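Local coordinates for protein TRAP dicarboxylate transporter, DctP subunit (PDB 4OVS) that binds succinate and probably delivers dicarboxylates in the periplasm to a TRAP-type membrane transporter, at residues 70-75 with 167-172; 179-182 with 186-189; 198-203 with 220-225; 210-215 with 272-277; 284-287 with 291-294. All blocks are in the same frame, centred on the assembly; numbering follows the deposited sequence. Where two conformers were deposited one is given.

Contact 1: residues 70-75 with 167-172; sequences YGDGEE and KFRIMS
D72 and R169 reach toward each other between a loop and a strand end whose backbones stay apart, the nearest CA atoms, those of D72 and M171, being 9.2 Å from each other. The contact spans the ligand cleft of a two-lobed periplasmic solute-binding fold: D72 precedes helix 75-81, and R169 sits on strand 167-170. The two side chains come from opposite directions, with carboxylate and guanidinium planes only 5° apart. D72 OD2 lies near the guanidinium plane at its edge, 3.9 Å from R169 NH2, a long salt bridge. Water 1 fills in the pairing, donating to D72 OD2 at 2.6 Å and accepting a weak bond from R169 NH2 at 3.3 Å. Stronger partners lie elsewhere: D72 OD1 pairs with K93, D72 OD2 takes the F192 N-H, and R169 NE donates to L190 O. R169 NH1 bonds to succinate, and the bond from NE probably helps fix the guanidinium for it. The arginine leaves the strand with CG opposite its own N (chi1 -174°) and bends at chi2 (-96°), which turns the group toward the cleft. Over the centre of one guanidinium face sits M171 N, 4.0 Å above the plane.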
# COMPACT_ATOMS: atom_id res chain seq x y z
N TYR A 70 14.25 8.06 3.59
CA TYR A 70 14.42 6.58 3.69
C TYR A 70 13.42 5.88 2.78
O TYR A 70 12.26 6.33 2.61
CB TYR A 70 14.17 6.05 5.13
CG TYR A 70 15.08 6.63 6.15
CD1 TYR A 70 16.39 6.24 6.23
CD2 TYR A 70 14.62 7.57 7.05
CE1 TYR A 70 17.23 6.80 7.14
CE2 TYR A 70 15.45 8.13 7.96
CZ TYR A 70 16.77 7.73 8.01
OH TYR A 70 17.63 8.27 8.94
N GLY A 71 13.89 4.80 2.16
CA GLY A 71 13.08 3.95 1.32
C GLY A 71 12.55 2.70 2.00
O GLY A 71 12.74 2.53 3.18
N ASP A 72 11.93 1.82 1.21
CA ASP A 72 11.28 0.61 1.73
C ASP A 72 12.22 -0.16 2.63
O ASP A 72 11.82 -0.75 3.67
CB ASP A 72 10.89 -0.31 0.57
CG ASP A 72 9.56 0.06 -0.09
OD1 ASP A 72 8.77 0.84 0.48
OD2 ASP A 72 9.30 -0.48 -1.21
N GLY A 73 13.47 -0.21 2.19
CA GLY A 73 14.45 -1.09 2.80
C GLY A 73 15.11 -0.53 4.04
O GLY A 73 15.83 -1.25 4.73
N GLU A 74 14.89 0.76 4.30
CA GLU A 74 15.58 1.45 5.37
C GLU A 74 14.65 2.06 6.42
O GLU A 74 15.09 2.34 7.53
CB GLU A 74 16.53 2.51 4.82
CG GLU A 74 17.51 2.01 3.76
CD GLU A 74 16.95 2.13 2.36
OE1 GLU A 74 16.22 3.12 2.09
OE2 GLU A 74 17.21 1.25 1.52
N GLU A 75 13.36 2.23 6.11
CA GLU A 75 12.48 2.99 7.01
C GLU A 75 12.27 2.31 8.35
O GLU A 75 12.13 2.98 9.36
CB GLU A 75 11.12 3.36 6.37
CG GLU A 75 10.32 2.19 5.92
CD GLU A 75 9.02 2.57 5.25
OE1 GLU A 75 8.63 3.78 5.27
OE2 GLU A 75 8.39 1.64 4.69
N LYS A 167 8.22 -11.57 -15.98
CA LYS A 167 8.81 -11.10 -14.73
C LYS A 167 8.00 -9.94 -14.15
O LYS A 167 7.73 -8.94 -14.84
CB LYS A 167 10.25 -10.65 -14.95
CG LYS A 167 11.25 -11.75 -15.28
CD LYS A 167 12.66 -11.31 -14.85
CE LYS A 167 13.73 -12.38 -15.07
NZ LYS A 167 14.66 -12.47 -13.89
N PHE A 168 7.62 -10.05 -12.89
CA PHE A 168 6.87 -8.99 -12.24
C PHE A 168 7.59 -8.50 -11.02
O PHE A 168 8.09 -9.29 -10.22
CB PHE A 168 5.49 -9.51 -11.82
CG PHE A 168 4.49 -9.59 -12.95
CD1 PHE A 168 3.66 -8.52 -13.24
CD2 PHE A 168 4.34 -10.75 -13.68
CE1 PHE A 168 2.74 -8.58 -14.25
CE2 PHE A 168 3.41 -10.82 -14.71
CZ PHE A 168 2.61 -9.73 -14.99
N ARG A 169 7.68 -7.18 -10.86
CA ARG A 169 8.06 -6.62 -9.56
C ARG A 169 6.97 -6.93 -8.52
O ARG A 169 5.78 -6.84 -8.83
CB ARG A 169 8.23 -5.10 -9.67
CG ARG A 169 8.77 -4.44 -8.40
CD ARG A 169 7.63 -3.88 -7.58
NE ARG A 169 8.04 -3.40 -6.26
CZ ARG A 169 7.27 -2.63 -5.50
NH1 ARG A 169 6.08 -2.23 -5.96
NH2 ARG A 169 7.68 -2.25 -4.27
N ILE A 170 7.37 -7.27 -7.30
CA ILE A 170 6.45 -7.33 -6.16
C ILE A 170 7.05 -6.65 -4.94
O ILE A 170 8.26 -6.47 -4.85
CB ILE A 170 6.17 -8.76 -5.71
CG1 ILE A 170 7.49 -9.50 -5.46
CG2 ILE A 170 5.36 -9.48 -6.76
CD1 ILE A 170 7.28 -10.87 -4.78
N MSE A 171 6.20 -6.28 -4.01
CA MSE A 171 6.64 -5.94 -2.67
C MSE A 171 7.04 -7.23 -1.95
O MSE A 171 6.72 -8.35 -2.42
CB MSE A 171 5.51 -5.27 -1.92
CG MSE A 171 5.01 -3.95 -2.54
SE MSE A 171 3.31 -3.35 -1.64
CE MSE A 171 2.10 -4.73 -2.30
N SER A 172 7.71 -7.09 -0.80
CA SER A 172 8.35 -8.23 -0.16
C SER A 172 7.38 -9.01 0.68
O SER A 172 7.27 -8.78 1.87
CB SER A 172 9.49 -7.79 0.76
OG SER A 172 10.18 -8.95 1.24
O HOH W 1 9.42 -3.06 -1.56

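Contact 2: residues 179-182 with 186-189; sequences QFKA and NPQV
F180 and K181, consecutive residues near the end of helix 174-181, offer two quite different surfaces to the single ring of P187 on strand 186-189. F180 meets the proline with its CB alone: CB is 3.7 Å from P187 CG and 4.1 Å from P187 CB. The phenyl group takes no part across this contact, because chi1 of -84° sets CG opposite the carbonyl carbon and leads the ring off toward strand 167-170, where it stacks on F168 and touches I170. K181 comes from another direction. Its chain crosses the proline at about a right angle, and the bend at chi4 (55°) lets NZ end 3.9 Å from P187 CD. The lysine thus reaches the ring with its ammonium end, on the exposed side, while F180 CB lies against P187 CG and CB. The backbones are close as well, with F180 CA 6.3 Å from P187 CA. All the meeting atoms of P187 belong to its ring, and the contact is apolar apart from the ammonium end. Proline has no N-H to give; its neighbours N186 and Q188 supply the backbone bonds to strand 167-170. The arrangement is the return half of a beta-alpha-beta crossover: strand 167-170 leads into helix 174-181, which packs back over parallel strand 186-189, and I170 also touches P187 beneath the helix.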
# COMPACT_ATOMS: atom_id res chain seq x y z
N GLN A 179 1.40 -15.80 -5.31
CA GLN A 179 0.31 -15.42 -6.19
C GLN A 179 0.73 -15.44 -7.66
O GLN A 179 -0.03 -15.87 -8.51
CB GLN A 179 -0.23 -14.03 -5.80
CG GLN A 179 -0.87 -13.22 -6.89
CD GLN A 179 -1.25 -11.81 -6.42
OE1 GLN A 179 -2.14 -11.64 -5.60
NE2 GLN A 179 -0.58 -10.80 -6.96
N PHE A 180 1.93 -14.98 -7.95
CA PHE A 180 2.37 -14.88 -9.34
C PHE A 180 2.96 -16.19 -9.81
O PHE A 180 2.90 -16.53 -11.01
CB PHE A 180 3.41 -13.79 -9.45
CG PHE A 180 2.83 -12.44 -9.62
CD1 PHE A 180 2.34 -12.04 -10.84
CD2 PHE A 180 2.79 -11.56 -8.56
CE1 PHE A 180 1.81 -10.79 -11.01
CE2 PHE A 180 2.24 -10.29 -8.71
CZ PHE A 180 1.76 -9.91 -9.95
N LYS A 181 3.54 -16.93 -8.88
CA LYS A 181 4.00 -18.27 -9.19
C LYS A 181 2.81 -19.12 -9.59
O LYS A 181 2.92 -19.99 -10.44
CB LYS A 181 4.73 -18.88 -7.99
CG LYS A 181 6.22 -18.54 -7.90
CD LYS A 181 6.75 -18.70 -6.47
CE LYS A 181 8.24 -18.97 -6.40
NZ LYS A 181 9.04 -17.95 -7.09
N ALA A 182 1.65 -18.83 -9.03
CA ALA A 182 0.46 -19.62 -9.30
C ALA A 182 -0.00 -19.50 -10.74
O ALA A 182 -0.67 -20.40 -11.24
CB ALA A 182 -0.63 -19.21 -8.38
N ASN A 186 7.31 -14.97 -12.88
CA ASN A 186 8.55 -14.90 -12.14
C ASN A 186 8.54 -13.62 -11.31
O ASN A 186 8.84 -12.54 -11.83
CB ASN A 186 9.71 -14.90 -13.13
CG ASN A 186 11.06 -15.10 -12.46
OD1 ASN A 186 11.17 -15.22 -11.24
ND2 ASN A 186 12.11 -15.14 -13.28
N PRO A 187 8.18 -13.71 -10.01
CA PRO A 187 8.15 -12.47 -9.23
C PRO A 187 9.53 -12.09 -8.72
O PRO A 187 10.38 -12.94 -8.52
CB PRO A 187 7.18 -12.79 -8.08
CG PRO A 187 6.82 -14.30 -8.25
CD PRO A 187 7.83 -14.87 -9.19
N GLN A 188 9.74 -10.81 -8.49
CA GLN A 188 11.01 -10.30 -8.06
C GLN A 188 10.79 -9.09 -7.14
O GLN A 188 10.14 -8.12 -7.52
CB GLN A 188 11.78 -9.86 -9.30
CG GLN A 188 13.22 -9.62 -9.07
CD GLN A 188 13.91 -9.11 -10.32
OE1 GLN A 188 13.51 -9.43 -11.45
NE2 GLN A 188 14.96 -8.32 -10.13
N VAL A 189 11.35 -9.14 -5.94
CA VAL A 189 11.18 -8.05 -4.99
C VAL A 189 12.11 -6.88 -5.32
O VAL A 189 13.32 -7.07 -5.48
CB VAL A 189 11.48 -8.50 -3.55
CG1 VAL A 189 11.17 -7.40 -2.60
CG2 VAL A 189 10.66 -9.71 -3.22

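Contact 3: residues 198-203 with 220-225; sequences ALQQGV and NEVQTD
A helix end closed by a Schellman motif at G202 packs here on the loop that leads into strand 225-227, with L199 and Q200 meeting V222. The two branches of the valine divide the helix between them: CG2 lies 3.8 Å from L199 CB, and CG1 lies 3.8 Å from Q200 CB. L199 crosses V222 at about a right angle and reaches on to Q223, where its CD2 methyl is almost equally far from the three amide atoms, 3.8 Å from Q223 NE2 and 3.9 Å from Q223 OE1. The bend of Q223 at chi2 (-77°) folds the amide back on its own loop. There NE2 donates to V222 O at 3.0 Å with an N-H...O angle of 157°, the acceptor lying in the amide plane, while OE1 bonds to S151. Shortening Q223 to an alanine is likely to leave S151 OG without this partner and to open a gap beside L199 CD2. Farther along, T224 OG1 bonds to D225 OD1 at 2.9 Å. Both residues face S152 on strand 137-152, the geometry of a classic beta bulge.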
# COMPACT_ATOMS: atom_id res chain seq x y z
N ALA A 198 13.24 0.14 -13.25
CA ALA A 198 13.16 -1.29 -13.62
C ALA A 198 12.16 -1.60 -14.77
O ALA A 198 12.44 -2.43 -15.62
CB ALA A 198 12.86 -2.15 -12.39
N LEU A 199 11.01 -0.94 -14.80
CA LEU A 199 10.08 -1.12 -15.93
C LEU A 199 10.66 -0.46 -17.21
O LEU A 199 10.63 -1.02 -18.31
CB LEU A 199 8.71 -0.54 -15.59
CG LEU A 199 7.91 -1.15 -14.44
CD1 LEU A 199 6.72 -0.31 -14.12
CD2 LEU A 199 7.47 -2.58 -14.78
N GLN A 200 11.24 0.71 -17.06
CA GLN A 200 11.83 1.40 -18.19
C GLN A 200 12.97 0.64 -18.86
O GLN A 200 13.13 0.73 -20.07
CB GLN A 200 12.35 2.76 -17.79
CG GLN A 200 12.82 3.56 -18.99
CD GLN A 200 13.26 4.93 -18.60
OE1 GLN A 200 12.62 5.92 -18.95
NE2 GLN A 200 14.35 5.00 -17.85
N GLN A 201 13.75 -0.10 -18.06
CA GLN A 201 14.97 -0.76 -18.53
C GLN A 201 14.78 -2.25 -18.83
O GLN A 201 15.75 -2.95 -19.09
CB GLN A 201 16.09 -0.59 -17.48
CG GLN A 201 16.54 0.84 -17.31
CD GLN A 201 17.18 1.38 -18.59
OE1 GLN A 201 16.62 2.24 -19.28
NE2 GLN A 201 18.35 0.86 -18.91
N GLY A 202 13.55 -2.74 -18.72
CA GLY A 202 13.24 -4.13 -19.00
C GLY A 202 13.63 -5.14 -17.94
O GLY A 202 13.57 -6.35 -18.17
N VAL A 203 14.03 -4.66 -16.77
CA VAL A 203 14.46 -5.59 -15.72
C VAL A 203 13.30 -6.49 -15.30
O VAL A 203 13.53 -7.65 -14.96
CB VAL A 203 15.00 -4.86 -14.47
CG1 VAL A 203 15.22 -5.84 -13.30
CG2 VAL A 203 16.28 -4.13 -14.82
N ASN A 220 2.60 4.45 -15.94
CA ASN A 220 1.84 4.49 -17.19
C ASN A 220 2.70 4.82 -18.41
O ASN A 220 2.38 4.40 -19.52
CB ASN A 220 0.70 5.50 -17.10
CG ASN A 220 1.18 6.89 -16.80
OD1 ASN A 220 1.84 7.15 -15.79
ND2 ASN A 220 0.84 7.82 -17.68
N GLU A 221 3.78 5.56 -18.21
CA GLU A 221 4.62 5.98 -19.31
C GLU A 221 5.60 4.89 -19.70
O GLU A 221 6.21 4.95 -20.77
CB GLU A 221 5.34 7.29 -18.97
CG GLU A 221 4.33 8.36 -18.69
CD GLU A 221 4.92 9.73 -18.50
OE1 GLU A 221 4.14 10.72 -18.47
OE2 GLU A 221 6.14 9.81 -18.36
N VAL A 222 5.74 3.90 -18.84
CA VAL A 222 6.67 2.80 -19.11
C VAL A 222 5.98 1.42 -19.14
O VAL A 222 6.65 0.40 -18.99
CB VAL A 222 7.88 2.80 -18.13
CG1 VAL A 222 8.80 3.97 -18.46
CG2 VAL A 222 7.40 2.88 -16.70
N GLN A 223 4.68 1.39 -19.39
CA GLN A 223 3.91 0.15 -19.59
C GLN A 223 2.96 0.31 -20.78
O GLN A 223 2.38 1.38 -20.94
CB GLN A 223 3.05 -0.13 -18.34
CG GLN A 223 3.80 -0.42 -17.10
CD GLN A 223 4.38 -1.84 -17.08
OE1 GLN A 223 3.94 -2.68 -16.32
NE2 GLN A 223 5.39 -2.07 -17.86
N THR A 224 2.81 -0.73 -21.60
CA THR A 224 2.05 -0.67 -22.84
C THR A 224 0.61 -1.19 -22.63
O THR A 224 -0.29 -0.89 -23.44
CB THR A 224 2.73 -1.46 -23.96
OG1 THR A 224 2.84 -2.84 -23.59
CG2 THR A 224 4.12 -0.94 -24.19
N ASP A 225 0.39 -1.93 -21.54
CA ASP A 225 -0.91 -2.53 -21.24
C ASP A 225 -1.25 -2.54 -19.76
O ASP A 225 -0.45 -2.99 -18.94
CB ASP A 225 -0.96 -3.97 -21.77
CG ASP A 225 -0.88 -4.03 -23.31
OD1 ASP A 225 0.24 -4.12 -23.83
OD2 ASP A 225 -1.93 -3.99 -23.99

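Contact 4: residues 210-215 with 272-277; sequences PLSNFY and ALDDED
L211 and S212, in the first turn of helix 211-216, face D275 and D274 on the long helix 253-289, with L211 CA 6.3 Å from D275 CA. Water carries the polar part. Water 2 accepts from L211 N at 3.0 Å and lies 2.8 Å from D275 OD1. Water 3 takes a weak bond from S212 N and stands between two carboxylates, 2.9 Å from D274 OD2 and 3.0 Å from D275 OD1. These two N-H groups belong to the opening turn, where a helix has no earlier carbonyls to use, so the aspartates serve them at second hand. Their negative charge would probably be favoured by the positive end of the helix dipole.

The direct contacts are carbon against oxygen. L211 points toward the long helix and sets its CD1 3.9 Å from D275 O, and it also touches M278 and H149. S212 CB and D274 OD2 approach so closely that their exact placing is doubtful. D274 holds CG opposite its backbone N (chi1 -161°), which brings its OD2 to water 3.

Backbone bonding completes the turn, F214 N to P210 O at 3.2 Å. N213 turns away from the aspartates and donates through ND2 to succinate. Helix 211-216 is thus set between the ligand and helix 253-289, which flanks it again through F214 and Y215 on I282, while strand 137-152 meets L211 and F214.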
# COMPACT_ATOMS: atom_id res chain seq x y z
N PRO A 210 -2.10 0.01 -7.35
CA PRO A 210 -3.32 0.78 -7.33
C PRO A 210 -3.17 1.94 -8.33
O PRO A 210 -2.05 2.26 -8.67
CB PRO A 210 -3.40 1.27 -5.89
CG PRO A 210 -2.02 1.26 -5.42
CD PRO A 210 -1.31 0.20 -6.13
N LEU A 211 -4.26 2.49 -8.83
CA LEU A 211 -4.21 3.52 -9.89
C LEU A 211 -3.47 4.75 -9.42
O LEU A 211 -2.83 5.45 -10.22
CB LEU A 211 -5.63 3.90 -10.38
CG LEU A 211 -6.38 2.79 -11.11
CD1 LEU A 211 -7.68 3.34 -11.72
CD2 LEU A 211 -5.49 2.17 -12.19
N SER A 212 -3.52 4.98 -8.12
CA SER A 212 -2.88 6.13 -7.50
C SER A 212 -1.36 6.13 -7.78
O SER A 212 -0.79 7.08 -8.31
CB SER A 212 -3.14 6.07 -5.98
OG SER A 212 -2.57 4.85 -5.40
N ASN A 213 -0.70 5.04 -7.44
CA ASN A 213 0.73 4.91 -7.70
C ASN A 213 1.07 4.77 -9.19
O ASN A 213 2.08 5.29 -9.66
CB ASN A 213 1.29 3.74 -6.93
CG ASN A 213 1.36 3.99 -5.44
OD1 ASN A 213 1.35 5.14 -4.97
ND2 ASN A 213 1.46 2.92 -4.68
N PHE A 214 0.22 4.06 -9.92
CA PHE A 214 0.43 3.82 -11.34
C PHE A 214 0.61 5.13 -12.10
O PHE A 214 1.51 5.24 -12.90
CB PHE A 214 -0.73 3.01 -11.92
CG PHE A 214 -0.51 2.51 -13.31
CD1 PHE A 214 0.34 1.44 -13.54
CD2 PHE A 214 -1.18 3.07 -14.38
CE1 PHE A 214 0.56 0.97 -14.84
CE2 PHE A 214 -0.97 2.61 -15.69
CZ PHE A 214 -0.11 1.55 -15.92
N TYR A 215 -0.20 6.14 -11.82
CA TYR A 215 -0.10 7.39 -12.58
C TYR A 215 0.88 8.39 -11.99
O TYR A 215 1.68 8.97 -12.70
CB TYR A 215 -1.49 8.03 -12.74
CG TYR A 215 -1.51 9.30 -13.54
CD1 TYR A 215 -1.63 9.26 -14.91
CD2 TYR A 215 -1.43 10.52 -12.93
CE1 TYR A 215 -1.64 10.43 -15.68
CE2 TYR A 215 -1.45 11.71 -13.68
CZ TYR A 215 -1.57 11.64 -15.05
OH TYR A 215 -1.59 12.79 -15.79
N ALA A 272 -11.32 7.71 -1.53
CA ALA A 272 -12.58 7.39 -2.17
C ALA A 272 -12.71 8.04 -3.58
O ALA A 272 -13.13 7.41 -4.53
CB ALA A 272 -13.74 7.79 -1.26
N LEU A 273 -12.36 9.32 -3.69
CA LEU A 273 -12.29 10.03 -4.96
C LEU A 273 -11.28 9.50 -5.96
O LEU A 273 -11.34 9.81 -7.18
CB LEU A 273 -11.91 11.49 -4.66
CG LEU A 273 -12.93 12.31 -3.87
CD1 LEU A 273 -12.33 13.58 -3.34
CD2 LEU A 273 -14.17 12.62 -4.71
N ASP A 274 -10.30 8.75 -5.49
CA ASP A 274 -9.06 8.60 -6.24
C ASP A 274 -9.19 7.74 -7.50
O ASP A 274 -8.58 8.07 -8.52
CB ASP A 274 -7.97 8.04 -5.33
CG ASP A 274 -6.57 8.27 -5.86
OD1 ASP A 274 -6.22 9.43 -6.16
OD2 ASP A 274 -5.81 7.28 -5.93
N ASP A 275 -9.95 6.65 -7.46
CA ASP A 275 -9.99 5.73 -8.59
C ASP A 275 -10.60 6.41 -9.82
O ASP A 275 -10.12 6.22 -10.94
CB ASP A 275 -10.76 4.44 -8.26
CG ASP A 275 -9.90 3.34 -7.63
OD1 ASP A 275 -8.66 3.49 -7.48
OD2 ASP A 275 -10.48 2.28 -7.26
N GLU A 276 -11.65 7.20 -9.61
CA GLU A 276 -12.33 7.86 -10.71
C GLU A 276 -11.40 8.90 -11.31
O GLU A 276 -11.22 8.94 -12.53
CB GLU A 276 -13.65 8.51 -10.28
CG GLU A 276 -14.43 9.12 -11.44
CD GLU A 276 -13.95 10.51 -11.86
OE1 GLU A 276 -13.49 11.31 -11.00
OE2 GLU A 276 -14.07 10.82 -13.06
N ASP A 277 -10.80 9.72 -10.46
CA ASP A 277 -9.87 10.73 -10.93
C ASP A 277 -8.68 10.09 -11.69
O ASP A 277 -8.32 10.54 -12.75
CB ASP A 277 -9.35 11.52 -9.73
CG ASP A 277 -8.47 12.68 -10.12
OD1 ASP A 277 -8.61 13.20 -11.26
OD2 ASP A 277 -7.63 13.09 -9.28
O HOH W 2 -6.87 1.41 -7.74
O HOH W 3 -6.01 4.47 -6.46

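Contact 5: residues 284-287 with 291-294; sequences EYAK and NLKI
Y285 and A286, close to the end of helix 253-289, pack on L292 and I294 after a tight helix-to-strand reversal that starts the short strand 293-295. The strand pairs in parallel with strand 225-227, and the end of the long helix packs beside that pairing. The packed part centres on L292 CB, which serves two helix residues at once: it lies 3.9 Å from Y285 CE2, near the plane of the ring at its edge, and 4.0 Å from A286 CB. The small alanine lets the chains come this near, and its CB also lies 3.2 Å from L292 O. I294 adds a looser touch, its CD1 4.2 Å from A286 CB. Inward, L292 goes on to I282 and L226, which continue the apolar layer.

Toward the surface the fit is slacker and water takes over. A286 O and N291 N are too far apart to bond; N291 N turns to S289 OG instead. Water 5 links the two backbones, donating to A286 O at 2.9 Å and to L292 O at 2.7 Å. On the tyrosine side, N291 lies obliquely to Y285, its amide plane 60° from the ring, and only CB comes near the hydroxyl. With chi1 of 163° the tyrosine sets CG opposite its backbone N and runs its ring along the turn toward N291. Water 4 lies in the plane of that ring, 2.7 Å from Y285 OH and 2.9 Å from N291 O.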
# COMPACT_ATOMS: atom_id res chain seq x y z
N GLU A 284 -6.98 9.53 -20.53
CA GLU A 284 -6.61 10.62 -21.39
C GLU A 284 -5.17 10.42 -21.92
O GLU A 284 -4.89 10.65 -23.11
CB GLU A 284 -6.73 11.95 -20.65
CG GLU A 284 -6.46 13.15 -21.56
CD GLU A 284 -7.74 13.81 -22.12
OE1 GLU A 284 -8.57 13.08 -22.73
OE2 GLU A 284 -7.90 15.06 -21.99
N TYR A 285 -4.29 9.96 -21.05
CA TYR A 285 -2.92 9.68 -21.45
C TYR A 285 -2.87 8.61 -22.56
O TYR A 285 -2.09 8.70 -23.52
CB TYR A 285 -2.08 9.24 -20.24
CG TYR A 285 -0.83 8.59 -20.69
CD1 TYR A 285 0.26 9.33 -21.10
CD2 TYR A 285 -0.76 7.21 -20.80
CE1 TYR A 285 1.44 8.72 -21.59
CE2 TYR A 285 0.38 6.60 -21.27
CZ TYR A 285 1.46 7.35 -21.69
OH TYR A 285 2.57 6.70 -22.15
N ALA A 286 -3.69 7.58 -22.43
CA ALA A 286 -3.68 6.51 -23.42
C ALA A 286 -4.19 7.03 -24.80
O ALA A 286 -3.60 6.79 -25.87
CB ALA A 286 -4.51 5.38 -22.93
N LYS A 287 -5.26 7.82 -24.76
CA LYS A 287 -5.83 8.36 -25.98
C LYS A 287 -4.88 9.31 -26.67
O LYS A 287 -4.72 9.29 -27.89
CB LYS A 287 -7.11 9.09 -25.62
CG LYS A 287 -8.00 9.54 -26.76
CD LYS A 287 -9.31 10.09 -26.17
CE LYS A 287 -10.14 10.92 -27.14
NZ LYS A 287 -11.35 11.46 -26.44
N ASN A 291 0.08 5.14 -26.51
CA ASN A 291 1.04 4.15 -26.04
C ASN A 291 0.59 3.29 -24.84
O ASN A 291 1.40 2.65 -24.20
CB ASN A 291 2.37 4.85 -25.72
CG ASN A 291 3.02 5.46 -26.97
OD1 ASN A 291 2.91 4.92 -28.05
ND2 ASN A 291 3.70 6.58 -26.80
N LEU A 292 -0.70 3.26 -24.55
CA LEU A 292 -1.23 2.42 -23.49
C LEU A 292 -2.61 1.93 -23.90
O LEU A 292 -3.42 2.71 -24.39
CB LEU A 292 -1.28 3.18 -22.17
CG LEU A 292 -1.97 2.48 -21.01
CD1 LEU A 292 -1.14 1.31 -20.57
CD2 LEU A 292 -2.19 3.43 -19.85
N LYS A 293 -2.85 0.64 -23.77
CA LYS A 293 -4.18 0.09 -23.94
C LYS A 293 -4.68 -0.31 -22.54
O LYS A 293 -3.92 -0.90 -21.78
CB LYS A 293 -4.16 -1.16 -24.82
CG LYS A 293 -3.53 -0.98 -26.18
CD LYS A 293 -4.29 -0.00 -27.07
CE LYS A 293 -5.71 -0.47 -27.38
NZ LYS A 293 -6.42 0.40 -28.41
N ILE A 294 -5.92 0.02 -22.22
CA ILE A 294 -6.54 -0.32 -20.94
C ILE A 294 -7.58 -1.43 -21.16
O ILE A 294 -8.47 -1.30 -21.99
CB ILE A 294 -7.19 0.92 -20.35
CG1 ILE A 294 -6.16 2.03 -20.31
CG2 ILE A 294 -7.83 0.66 -18.97
CD1 ILE A 294 -6.74 3.38 -20.01
O HOH W 4 2.96 4.07 -22.24
O HOH W 5 -3.52 4.05 -26.75

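From the N terminus, contact 1 closes the longest loop, 91 residues between loop 70-75 and strand 167-170, joining the two lobes across the cleft. Contact 2 follows in series and closes a three-residue turn, its strand 186-189 pairing with strand 167-170. The chain passes next into helix 195-200, where contact 3 begins. Contacts 3 and 4 cross: segment 210-215 falls between 198-203 and 220-225, and N220 packs beside F214 and Y215. Contact 4 spans 56 residues to helix 253-289. The same helix ends in contact 5, another short local closure, whose K293 N meets T224 O of contact 3. None nests inside another.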